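Local coordinates for thylakoid lumenal 15 kDa protein 1, chloroplastic (PDB 3N90) that is of unknown function but forms a right-handed quadrilateral beta-helix of pentapeptide repeats in the thylakoid lumen, at residues Lys80-Asn85 and Gly101-Gly106. The protein carries 2 engineered substitutions. Sequence-based numbering, arbitrary orientation.
Sequences KVNLTN and GSNITG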
loop_
_atom_site.group_PDB
_atom_site.type_symbol
_atom_site.label_atom_id
_atom_site.label_comp_id
_atom_site.label_asym_id
_atom_site.label_seq_id
_atom_site.Cartn_x
_atom_site.Cartn_y
_atom_site.Cartn_z
ATOM N N LYS A 80 10.428 1.912 2.711
ATOM C CA LYS A 80 10.905 0.550 3.030
ATOM C C LYS A 80 9.787 -0.497 3.209
ATOM O O LYS A 80 9.910 -1.454 3.978
ATOM C CB LYS A 80 11.841 0.581 4.243
ATOM C CG LYS A 80 13.133 1.350 4.022
ATOM C CD LYS A 80 14.046 1.263 5.272
ATOM C CE LYS A 80 15.166 2.299 5.209
ATOM N NZ LYS A 80 16.261 1.838 4.284
ATOM N N VAL A 81 8.724 -0.311 2.444
ATOM C CA VAL A 81 7.554 -1.163 2.505
ATOM C C VAL A 81 7.692 -2.181 1.396
ATOM O O VAL A 81 8.140 -1.846 0.309
ATOM C CB VAL A 81 6.268 -0.332 2.255
ATOM C CG1 VAL A 81 5.047 -1.230 2.021
ATOM C CG2 VAL A 81 6.004 0.650 3.426
ATOM N N ASN A 82 7.290 -3.417 1.673
ATOM C CA ASN A 82 7.269 -4.428 0.646
ATOM C C ASN A 82 5.934 -4.379 -0.083
ATOM O O ASN A 82 4.872 -4.630 0.512
ATOM C CB ASN A 82 7.536 -5.796 1.255
ATOM C CG ASN A 82 7.808 -6.856 0.206
ATOM O OD1 ASN A 82 7.609 -6.637 -0.988
ATOM N ND2 ASN A 82 8.266 -8.020 0.659
ATOM N N LEU A 83 5.985 -3.977 -1.353
ATOM C CA LEU A 83 4.795 -3.951 -2.186
ATOM C C LEU A 83 4.830 -4.966 -3.359
ATOM O O LEU A 83 4.084 -4.821 -4.329
ATOM C CB LEU A 83 4.490 -2.544 -2.714
ATOM C CG LEU A 83 3.927 -1.480 -1.732
ATOM C CD1 LEU A 83 4.069 -0.111 -2.419
ATOM C CD2 LEU A 83 2.513 -1.742 -1.363
ATOM N N THR A 84 5.666 -5.984 -3.217
ATOM C CA THR A 84 5.790 -7.032 -4.234
ATOM C C THR A 84 4.415 -7.629 -4.509
ATOM O O THR A 84 3.714 -8.071 -3.570
ATOM C CB THR A 84 6.731 -8.158 -3.776
ATOM O OG1 THR A 84 8.041 -7.646 -3.537
ATOM C CG2 THR A 84 6.804 -9.272 -4.848
ATOM N N ASN A 85 4.023 -7.596 -5.784
ATOM C CA ASN A 85 2.759 -8.125 -6.277
ATOM C C ASN A 85 1.482 -7.478 -5.720
ATOM O O ASN A 85 0.387 -8.026 -5.864
ATOM C CB ASN A 85 2.711 -9.649 -6.080
ATOM C CG ASN A 85 3.645 -10.388 -7.029
ATOM O OD1 ASN A 85 3.629 -10.134 -8.231
ATOM N ND2 ASN A 85 4.430 -11.313 -6.498
ATOM N N GLY A 101 12.899 3.551 -0.840
ATOM C CA GLY A 101 13.365 2.283 -0.303
ATOM C C GLY A 101 12.368 1.143 -0.476
ATOM O O GLY A 101 12.697 -0.008 -0.173
ATOM N N SER A 102 11.163 1.441 -0.975
ATOM C CA SER A 102 10.133 0.406 -1.087
ATOM C C SER A 102 10.391 -0.554 -2.248
ATOM O O SER A 102 11.000 -0.183 -3.260
ATOM C CB SER A 102 8.750 1.022 -1.147
ATOM O OG SER A 102 8.483 1.559 0.161
ATOM N N ASN A 103 9.989 -1.799 -2.059
ATOM C CA ASN A 103 10.116 -2.799 -3.115
ATOM C C ASN A 103 8.803 -2.873 -3.855
ATOM O O ASN A 103 7.798 -3.286 -3.281
ATOM C CB ASN A 103 10.503 -4.162 -2.494
ATOM C CG ASN A 103 10.575 -5.295 -3.537
ATOM O OD1 ASN A 103 10.328 -5.087 -4.727
ATOM N ND2 ASN A 103 10.904 -6.498 -3.074
ATOM N N ILE A 104 8.794 -2.476 -5.127
ATOM C CA ILE A 104 7.563 -2.451 -5.919
ATOM C C ILE A 104 7.568 -3.435 -7.092
ATOM O O ILE A 104 6.857 -3.213 -8.078
ATOM C CB ILE A 104 7.210 -1.052 -6.426
ATOM C CG1 ILE A 104 8.335 -0.475 -7.318
ATOM C CG2 ILE A 104 6.902 -0.135 -5.214
ATOM C CD1 ILE A 104 7.922 0.755 -8.091
ATOM N N THR A 105 8.359 -4.489 -6.946
ATOM C CA THR A 105 8.484 -5.529 -7.972
ATOM C C THR A 105 7.120 -6.156 -8.150
ATOM O O THR A 105 6.599 -6.773 -7.214
ATOM C CB THR A 105 9.456 -6.645 -7.546
ATOM O OG1 THR A 105 10.750 -6.101 -7.298
ATOM C CG2 THR A 105 9.581 -7.726 -8.666
ATOM N N GLY A 106 6.544 -5.996 -9.339
ATOM C CA GLY A 106 5.249 -6.589 -9.674
ATOM C C GLY A 106 4.062 -5.857 -9.070
ATOM O O GLY A 106 2.932 -6.312 -9.161
HETATM O O HOH W 1 15.520 0.356 1.493
#
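Leu83 N donates to Asn103 O at 2.7 Å, and Asn103 N returns a bond to Val81 O at 3.0 Å, bridging 80-85 and 101-106 where they run parallel on neighbouring coils of the quadrilateral beta-helix; Asn85 N adds a bond to Thr105 O. The packed part lies inward. Leu83 CD1 meets Ile104 CG2 at 4.0 Å; Leu63 and Phe99 also touch Leu83, and helix 116-125 touches Ile104. Ser102 OG, set beside its own backbone N (chi1 -70°), accepts from Val81 N at 3.0 Å and is also hydrogen-bonded to Val78 O, which satisfies this buried hydroxyl. Outward, the two amides pair loosely: Asn82 and Asn103 lie side by side, planes 8° apart, yet OD1 of Asn82 stays 3.9 Å from ND2 of Asn103. Thr84 OG1 approaches that ND2 at 3.1 Å without a hydrogen bond. Each asparagine instead folds back into an Asx turn, and Asn82 OD1 takes both Thr84 N and Thr84 OG1, the hydroxyl in the carbonyl plane on a lone pair. An alanine in place of Asn82 would probably leave Thr84 N and OG1 without this acceptor and the turn less firmly held. At the loose solvent end a water links Lys80 NZ to Gly101 O. Three backbone bonds and the Ser102 hydroxyl thus join the coils, while Asn82 and Asn103 each brace their own.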